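Local coordinates for protein enterochelin esterase (Salmonella enterica subsp. enterica serovar Typhimurium, PDB 3MGA) that probably hydrolyses the ester bonds of ferric enterobactin, an iron-loaded siderophore, through an alpha/beta-hydrolase domain, at residues A[166-178]-A[185-197]. Numbering follows the deposited sequence.
Sequences PETPYSPPLMMQW and NSRRVWILTTGDE
Arg187 and Trp178 meet near the turn of an antiparallel beta hairpin, strands 174-180 and 185-193, whose first strand is outermost in the mixed sheet of the alpha/beta-hydrolase domain. The N-to-C directions of 174-178 and 185-193 differ by 162°. Arg187 CD lies 3.6 Å from Trp178 CE3; the two side chains run alongside each other, ring and guanidinium planes 42° apart. A bend at chi3 (-48°) turns the guanidinium toward Asn185 OD1, reached by NH2, while Glu251 and the carbonyl of Asp241 bind it from outside the hairpin. Arg188 passes across Gln177, its CG 3.7 Å from Gln177 OE1, and ends in salt bridges to Glu215 and Asp241; Trp190 CH2 sits 3.6 Å above the centre of its guanidinium. Val189 N bonds to Met176 O and Met176 N to Val189 O, 2.8 Å each, and Val189 CG2, lodged between its own N and carbonyl carbon, touches Met176 CB at 3.5 Å. Helix 256-273 covers this face, contacting Trp178, Met176 and Ile191. Ile191 and Leu174 form the last hydrogen-bonded pair, with Ile191 N to Leu174 O at 2.7 Å. Beyond it, Leu192 CD1 reaches Ser171 O, and a water accepts from Thr193 N while donating to Pro172 O at 2.9 Å.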
ATOM      1  N   PRO A 166      12.482  -4.585 -13.698  1.00 57.67           N
ATOM      2  CA  PRO A 166      11.485  -3.881 -14.497  1.00 56.58           C
ATOM      3  C   PRO A 166      11.798  -3.954 -15.987  1.00 58.69           C
ATOM      4  O   PRO A 166      12.951  -3.763 -16.383  1.00 60.34           O
ATOM      5  CB  PRO A 166      11.581  -2.441 -13.989  1.00 56.20           C
ATOM      6  CG  PRO A 166      12.932  -2.335 -13.357  1.00 56.30           C
ATOM      7  CD  PRO A 166      13.204  -3.681 -12.787  1.00 56.83           C
ATOM      8  N   GLU A 167      10.781  -4.262 -16.794  1.00 58.55           N
ATOM      9  CA  GLU A 167      10.928  -4.340 -18.246  1.00 60.85           C
ATOM     10  C   GLU A 167       9.833  -3.524 -18.920  1.00 59.70           C
ATOM     11  O   GLU A 167       8.701  -3.480 -18.435  1.00 58.89           O
ATOM     12  CB  GLU A 167      10.882  -5.789 -18.736  1.00 63.14           C
ATOM     13  CG  GLU A 167      12.016  -6.666 -18.189  1.00 67.00           C
ATOM     14  CD  GLU A 167      12.077  -8.047 -18.840  1.00 72.16           C
ATOM     15  OE1 GLU A 167      12.790  -8.923 -18.299  1.00 73.95           O
ATOM     16  OE2 GLU A 167      11.419  -8.256 -19.888  1.00 73.36           O
ATOM     17  N   THR A 168      10.171  -2.892 -20.043  1.00 60.51           N
ATOM     18  CA  THR A 168       9.228  -2.061 -20.786  1.00 58.76           C
ATOM     19  C   THR A 168       8.093  -2.890 -21.399  1.00 57.64           C
ATOM     20  O   THR A 168       8.342  -3.946 -21.980  1.00 58.14           O
ATOM     21  CB  THR A 168       9.931  -1.297 -21.923  1.00 61.54           C
ATOM     22  OG1 THR A 168      11.013  -0.519 -21.391  1.00 62.83           O
ATOM     23  CG2 THR A 168       8.940  -0.380 -22.651  1.00 61.72           C
ATOM     24  N   PRO A 169       6.840  -2.415 -21.260  1.00 54.84           N
ATOM     25  CA  PRO A 169       5.706  -3.143 -21.828  1.00 54.85           C
ATOM     26  C   PRO A 169       5.587  -2.950 -23.335  1.00 56.96           C
ATOM     27  O   PRO A 169       5.652  -1.815 -23.820  1.00 57.95           O
ATOM     28  CB  PRO A 169       4.501  -2.546 -21.099  1.00 52.23           C
ATOM     29  CG  PRO A 169       4.945  -1.230 -20.601  1.00 50.19           C
ATOM     30  CD  PRO A 169       6.413  -1.283 -20.415  1.00 51.82           C
ATOM     31  N   TYR A 170       5.407  -4.048 -24.071  1.00 58.59           N
ATOM     32  CA  TYR A 170       5.287  -3.975 -25.526  1.00 60.82           C
ATOM     33  C   TYR A 170       4.159  -3.022 -25.922  1.00 58.70           C
ATOM     34  O   TYR A 170       4.266  -2.308 -26.928  1.00 60.09           O
ATOM     35  CB  TYR A 170       5.047  -5.358 -26.150  1.00 63.82           C
ATOM     36  CG  TYR A 170       6.076  -6.399 -25.759  1.00 70.22           C
ATOM     37  CD1 TYR A 170       7.436  -6.174 -25.962  1.00 75.72           C
ATOM     38  CD2 TYR A 170       5.687  -7.631 -25.241  1.00 73.75           C
ATOM     39  CE1 TYR A 170       8.385  -7.128 -25.611  1.00 79.18           C
ATOM     40  CE2 TYR A 170       6.628  -8.596 -24.898  1.00 77.26           C
ATOM     41  CZ  TYR A 170       7.976  -8.338 -25.084  1.00 79.89           C
ATOM     42  OH  TYR A 170       8.915  -9.288 -24.744  1.00 83.79           O
ATOM     43  N   SER A 171       3.086  -3.023 -25.128  1.00 54.66           N
ATOM     44  CA  SER A 171       1.941  -2.163 -25.357  1.00 52.87           C
ATOM     45  C   SER A 171       1.935  -0.999 -24.368  1.00 49.53           C
ATOM     46  O   SER A 171       2.077  -1.207 -23.160  1.00 47.86           O
ATOM     47  CB  SER A 171       0.642  -2.945 -25.169  1.00 52.71           C
ATOM     48  OG  SER A 171       0.601  -4.098 -25.978  1.00 58.45           O
ATOM     49  N   PRO A 172       1.771   0.232 -24.869  1.00 47.58           N
ATOM     50  CA  PRO A 172       1.700   1.356 -23.948  1.00 46.02           C
ATOM     51  C   PRO A 172       0.339   1.404 -23.247  1.00 45.48           C
ATOM     52  O   PRO A 172      -0.668   0.979 -23.825  1.00 44.40           O
ATOM     53  CB  PRO A 172       1.850   2.562 -24.856  1.00 46.74           C
ATOM     54  CG  PRO A 172       1.335   2.109 -26.171  1.00 48.52           C
ATOM     55  CD  PRO A 172       1.671   0.659 -26.273  1.00 49.13           C
ATOM     56  N   PRO A 173       0.310   1.900 -21.999  1.00 44.28           N
ATOM     57  CA  PRO A 173      -0.949   2.008 -21.279  1.00 43.10           C
ATOM     58  C   PRO A 173      -1.860   3.027 -21.943  1.00 42.39           C
ATOM     59  O   PRO A 173      -1.393   4.070 -22.379  1.00 43.87           O
ATOM     60  CB  PRO A 173      -0.526   2.482 -19.884  1.00 43.14           C
ATOM     61  CG  PRO A 173       0.848   3.050 -20.053  1.00 43.99           C
ATOM     62  CD  PRO A 173       1.464   2.337 -21.194  1.00 44.04           C
ATOM     63  N   LEU A 174      -3.143   2.711 -22.043  1.00 41.92           N
ATOM     64  CA  LEU A 174      -4.108   3.604 -22.663  1.00 42.70           C
ATOM     65  C   LEU A 174      -4.956   4.205 -21.562  1.00 43.18           C
ATOM     66  O   LEU A 174      -5.109   3.607 -20.503  1.00 42.35           O
ATOM     67  CB  LEU A 174      -4.979   2.844 -23.654  1.00 43.52           C
ATOM     68  CG  LEU A 174      -4.243   2.153 -24.817  1.00 45.87           C
ATOM     69  CD1 LEU A 174      -5.174   1.217 -25.575  1.00 49.40           C
ATOM     70  CD2 LEU A 174      -3.624   3.181 -25.758  1.00 48.04           C
HETATM   71  N   MSE A 175      -5.498   5.389 -21.824  0.50 44.16           N
HETATM   72  CA  MSE A 175      -6.327   6.114 -20.872  0.50 45.21           C
HETATM   73  C   MSE A 175      -7.706   6.373 -21.452  0.50 46.42           C
HETATM   74  O   MSE A 175      -7.857   6.671 -22.639  0.50 45.52           O
HETATM   75  CB  MSE A 175      -5.650   7.435 -20.500  0.50 45.90           C
HETATM   76  CG  MSE A 175      -4.431   7.253 -19.625  0.50 47.10           C
HETATM   77 SE   MSE A 175      -3.261   8.810 -19.520  0.50 53.24          SE
HETATM   78  CE  MSE A 175      -2.687   8.863 -21.387  0.50 51.68           C
HETATM   79  N   MSE A 176      -8.714   6.269 -20.598  1.00 48.02           N
HETATM   80  CA  MSE A 176     -10.071   6.470 -21.008  1.00 50.25           C
HETATM   81  C   MSE A 176     -10.807   7.265 -19.938  1.00 51.84           C
HETATM   82  O   MSE A 176     -10.557   7.115 -18.738  1.00 50.35           O
HETATM   83  CB  MSE A 176     -10.675   5.092 -21.199  1.00 51.38           C
HETATM   84  CG  MSE A 176     -12.118   5.044 -21.541  1.00 56.62           C
HETATM   85 SE   MSE A 176     -12.674   3.180 -21.658  1.00 65.56          SE
HETATM   86  CE  MSE A 176     -14.582   3.563 -21.765  1.00 62.64           C
ATOM     87  N   GLN A 177     -11.697   8.136 -20.385  1.00 41.14           N
ATOM     88  CA  GLN A 177     -12.474   8.947 -19.485  1.00 42.05           C
ATOM     89  C   GLN A 177     -13.795   8.210 -19.331  1.00 41.79           C
ATOM     90  O   GLN A 177     -14.529   8.037 -20.304  1.00 42.59           O
ATOM     91  CB  GLN A 177     -12.685  10.346 -20.071  1.00 44.27           C
ATOM     92  CG  GLN A 177     -13.167  11.407 -19.058  1.00 47.11           C
ATOM     93  CD  GLN A 177     -12.108  11.754 -18.016  1.00 49.43           C
ATOM     94  OE1 GLN A 177     -10.923  11.438 -18.184  1.00 51.16           O
ATOM     95  NE2 GLN A 177     -12.532  12.416 -16.930  1.00 52.31           N
ATOM     96  N   TRP A 178     -14.074   7.733 -18.123  1.00 40.34           N
ATOM     97  CA  TRP A 178     -15.313   7.010 -17.859  1.00 40.65           C
ATOM     98  C   TRP A 178     -16.352   7.878 -17.143  1.00 41.89           C
ATOM     99  O   TRP A 178     -16.206   8.204 -15.965  1.00 40.93           O
ATOM    100  CB  TRP A 178     -15.030   5.698 -17.100  1.00 39.31           C
ATOM    101  CG  TRP A 178     -16.249   5.092 -16.500  1.00 38.30           C
ATOM    102  CD1 TRP A 178     -17.462   4.929 -17.101  1.00 39.72           C
ATOM    103  CD2 TRP A 178     -16.363   4.503 -15.203  1.00 36.89           C
ATOM    104  NE1 TRP A 178     -18.342   4.321 -16.234  1.00 40.29           N
ATOM    105  CE2 TRP A 178     -17.688   4.045 -15.063  1.00 36.48           C
ATOM    106  CE3 TRP A 178     -15.478   4.334 -14.136  1.00 36.26           C
ATOM    107  CZ2 TRP A 178     -18.144   3.423 -13.909  1.00 36.34           C
ATOM    108  CZ3 TRP A 178     -15.932   3.722 -12.986  1.00 36.76           C
ATOM    109  CH2 TRP A 178     -17.257   3.272 -12.882  1.00 36.92           C
ATOM    110  N   ASN A 185     -20.655  11.002 -11.993  1.00 42.26           N
ATOM    111  CA  ASN A 185     -19.337  11.631 -12.029  1.00 42.35           C
ATOM    112  C   ASN A 185     -18.462  11.018 -13.123  1.00 41.96           C
ATOM    113  O   ASN A 185     -18.748   9.922 -13.605  1.00 42.42           O
ATOM    114  CB  ASN A 185     -18.656  11.553 -10.654  1.00 42.33           C
ATOM    115  CG  ASN A 185     -18.406  10.123 -10.189  1.00 40.27           C
ATOM    116  OD1 ASN A 185     -18.080   9.239 -10.979  1.00 41.20           O
ATOM    117  ND2 ASN A 185     -18.536   9.904  -8.889  1.00 40.76           N
ATOM    118  N   SER A 186     -17.427  11.756 -13.528  1.00 42.58           N
ATOM    119  CA  SER A 186     -16.479  11.316 -14.560  1.00 42.00           C
ATOM    120  C   SER A 186     -15.171  10.938 -13.893  1.00 40.00           C
ATOM    121  O   SER A 186     -14.857  11.428 -12.805  1.00 38.73           O
ATOM    122  CB  SER A 186     -16.257  12.399 -15.615  1.00 42.73           C
ATOM    123  OG  SER A 186     -17.477  12.693 -16.288  1.00 47.78           O
ATOM    124  N   ARG A 187     -14.372  10.125 -14.575  1.00 38.91           N
ATOM    125  CA  ARG A 187     -13.156   9.602 -13.978  1.00 37.88           C
ATOM    126  C   ARG A 187     -12.237   8.948 -14.997  1.00 37.13           C
ATOM    127  O   ARG A 187     -12.699   8.456 -15.998  1.00 38.47           O
ATOM    128  CB  ARG A 187     -13.673   8.542 -13.034  1.00 38.37           C
ATOM    129  CG  ARG A 187     -12.758   7.643 -12.359  1.00 38.02           C
ATOM    130  CD  ARG A 187     -13.611   6.470 -11.922  1.00 39.15           C
ATOM    131  NE  ARG A 187     -14.844   6.910 -11.255  1.00 37.70           N
ATOM    132  CZ  ARG A 187     -15.010   7.003  -9.937  1.00 38.73           C
ATOM    133  NH1 ARG A 187     -14.036   6.655  -9.093  1.00 36.64           N
ATOM    134  NH2 ARG A 187     -16.179   7.415  -9.457  1.00 40.61           N
ATOM    135  N   ARG A 188     -10.937   8.920 -14.713  1.00 37.08           N
ATOM    136  CA  ARG A 188      -9.962   8.290 -15.591  1.00 35.79           C
ATOM    137  C   ARG A 188      -9.822   6.824 -15.261  1.00 34.82           C
ATOM    138  O   ARG A 188      -9.868   6.437 -14.089  1.00 34.09           O
ATOM    139  CB  ARG A 188      -8.560   8.884 -15.401  1.00 35.57           C
ATOM    140  CG  ARG A 188      -8.370  10.324 -15.799  1.00 39.82           C
ATOM    141  CD  ARG A 188      -6.988  10.812 -15.347  1.00 44.23           C
ATOM    142  NE  ARG A 188      -6.845  10.834 -13.888  1.00 46.02           N
ATOM    143  CZ  ARG A 188      -5.727  11.152 -13.234  1.00 50.58           C
ATOM    144  NH1 ARG A 188      -4.616  11.474 -13.896  1.00 51.51           N
ATOM    145  NH2 ARG A 188      -5.714  11.142 -11.901  1.00 49.42           N
ATOM    146  N   VAL A 189      -9.624   6.023 -16.305  1.00 33.98           N
ATOM    147  CA  VAL A 189      -9.355   4.602 -16.165  1.00 33.39           C
ATOM    148  C   VAL A 189      -8.187   4.291 -17.118  1.00 34.04           C
ATOM    149  O   VAL A 189      -8.105   4.846 -18.228  1.00 35.05           O
ATOM    150  CB  VAL A 189     -10.576   3.725 -16.479  1.00 34.12           C
ATOM    151  CG1 VAL A 189     -11.704   4.001 -15.471  1.00 32.51           C
ATOM    152  CG2 VAL A 189     -11.053   3.942 -17.926  1.00 34.74           C
ATOM    153  N   TRP A 190      -7.261   3.454 -16.674  1.00 32.32           N
ATOM    154  CA  TRP A 190      -6.123   3.088 -17.503  1.00 32.65           C
ATOM    155  C   TRP A 190      -6.241   1.636 -17.951  1.00 32.37           C
ATOM    156  O   TRP A 190      -6.724   0.786 -17.214  1.00 33.35           O
ATOM    157  CB  TRP A 190      -4.818   3.283 -16.747  1.00 32.09           C
ATOM    158  CG  TRP A 190      -4.435   4.701 -16.474  1.00 32.04           C
ATOM    159  CD1 TRP A 190      -3.561   5.463 -17.199  1.00 34.46           C
ATOM    160  CD2 TRP A 190      -4.861   5.519 -15.377  1.00 29.57           C
ATOM    161  NE1 TRP A 190      -3.420   6.707 -16.624  1.00 32.56           N
ATOM    162  CE2 TRP A 190      -4.215   6.767 -15.509  1.00 31.48           C
ATOM    163  CE3 TRP A 190      -5.719   5.320 -14.295  1.00 31.82           C
ATOM    164  CZ2 TRP A 190      -4.411   7.805 -14.609  1.00 30.79           C
ATOM    165  CZ3 TRP A 190      -5.916   6.356 -13.400  1.00 30.72           C
ATOM    166  CH2 TRP A 190      -5.264   7.579 -13.563  1.00 31.84           C
ATOM    167  N   ILE A 191      -5.792   1.348 -19.163  1.00 32.73           N
ATOM    168  CA  ILE A 191      -5.871  -0.006 -19.684  1.00 32.29           C
ATOM    169  C   ILE A 191      -4.525  -0.483 -20.181  1.00 31.59           C
ATOM    170  O   ILE A 191      -3.935   0.133 -21.055  1.00 33.02           O
ATOM    171  CB  ILE A 191      -6.859  -0.106 -20.860  1.00 33.22           C
ATOM    172  CG1 ILE A 191      -8.262   0.321 -20.440  1.00 35.17           C
ATOM    173  CG2 ILE A 191      -6.914  -1.540 -21.386  1.00 34.70           C
ATOM    174  CD1 ILE A 191      -9.277   0.271 -21.595  1.00 36.83           C
ATOM    175  N   LEU A 192      -4.044  -1.582 -19.625  1.00 31.55           N
ATOM    176  CA  LEU A 192      -2.799  -2.184 -20.078  1.00 34.14           C
ATOM    177  C   LEU A 192      -3.083  -3.624 -20.483  1.00 34.88           C
ATOM    178  O   LEU A 192      -3.758  -4.338 -19.764  1.00 34.50           O
ATOM    179  CB  LEU A 192      -1.737  -2.193 -18.976  1.00 34.25           C
ATOM    180  CG  LEU A 192      -0.430  -2.895 -19.373  1.00 34.89           C
ATOM    181  CD1 LEU A 192       0.298  -2.061 -20.413  1.00 34.55           C
ATOM    182  CD2 LEU A 192       0.462  -3.132 -18.165  1.00 36.74           C
ATOM    183  N   THR A 193      -2.573  -4.034 -21.639  1.00 36.80           N
ATOM    184  CA  THR A 193      -2.720  -5.404 -22.107  1.00 38.46           C
ATOM    185  C   THR A 193      -1.307  -5.974 -22.195  1.00 40.77           C
ATOM    186  O   THR A 193      -0.395  -5.281 -22.632  1.00 41.70           O
ATOM    187  CB  THR A 193      -3.383  -5.476 -23.495  1.00 39.62           C
ATOM    188  OG1 THR A 193      -2.544  -4.839 -24.458  1.00 41.70           O
ATOM    189  CG2 THR A 193      -4.743  -4.804 -23.484  1.00 38.01           C
ATOM    190  N   THR A 194      -1.121  -7.226 -21.794  1.00 42.87           N
ATOM    191  CA  THR A 194       0.206  -7.840 -21.823  1.00 45.07           C
ATOM    192  C   THR A 194       0.285  -9.113 -22.671  1.00 48.71           C
ATOM    193  O   THR A 194       1.196  -9.924 -22.504  1.00 51.05           O
ATOM    194  CB  THR A 194       0.693  -8.146 -20.390  1.00 44.88           C
ATOM    195  OG1 THR A 194      -0.182  -9.100 -19.761  1.00 42.62           O
ATOM    196  CG2 THR A 194       0.731  -6.869 -19.575  1.00 42.33           C
ATOM    197  N   GLY A 195      -0.657  -9.280 -23.588  1.00 51.39           N
ATOM    198  CA  GLY A 195      -0.668 -10.446 -24.470  1.00 54.26           C
ATOM    199  C   GLY A 195      -1.750 -10.329 -25.527  1.00 56.31           C
ATOM    200  O   GLY A 195      -2.805  -9.737 -25.278  1.00 55.39           O
ATOM    201  N   ASP A 196      -1.485 -10.883 -26.709  1.00 58.90           N
ATOM    202  CA  ASP A 196      -2.442 -10.850 -27.821  1.00 61.60           C
ATOM    203  C   ASP A 196      -3.016 -12.232 -28.156  1.00 64.13           C
ATOM    204  O   ASP A 196      -4.027 -12.329 -28.852  1.00 65.44           O
ATOM    205  CB  ASP A 196      -1.787 -10.222 -29.063  1.00 62.97           C
ATOM    206  CG  ASP A 196      -1.467  -8.733 -28.875  1.00 62.65           C
ATOM    207  OD1 ASP A 196      -2.182  -8.053 -28.108  1.00 58.82           O
ATOM    208  OD2 ASP A 196      -0.521  -8.235 -29.523  1.00 65.82           O
ATOM    209  N   GLU A 197      -2.373 -13.294 -27.665  1.00 65.34           N
ATOM    210  CA  GLU A 197      -2.844 -14.658 -27.901  1.00 67.17           C
ATOM    211  C   GLU A 197      -4.204 -14.824 -27.230  1.00 66.03           C
ATOM    212  O   GLU A 197      -4.463 -14.201 -26.201  1.00 63.45           O
ATOM    213  CB  GLU A 197      -1.877 -15.687 -27.302  1.00 68.45           C
ATOM    214  CG  GLU A 197      -0.434 -15.571 -27.766  1.00 71.94           C
ATOM    215  CD  GLU A 197      -0.270 -15.719 -29.259  1.00 77.52           C
ATOM    216  OE1 GLU A 197       0.689 -15.124 -29.802  1.00 80.08           O
ATOM    217  OE2 GLU A 197      -1.100 -16.411 -29.893  1.00 82.51           O
TER
HETATM  218  O   HOH W   1      -1.729  -1.766 -23.746  1.00 36.80           O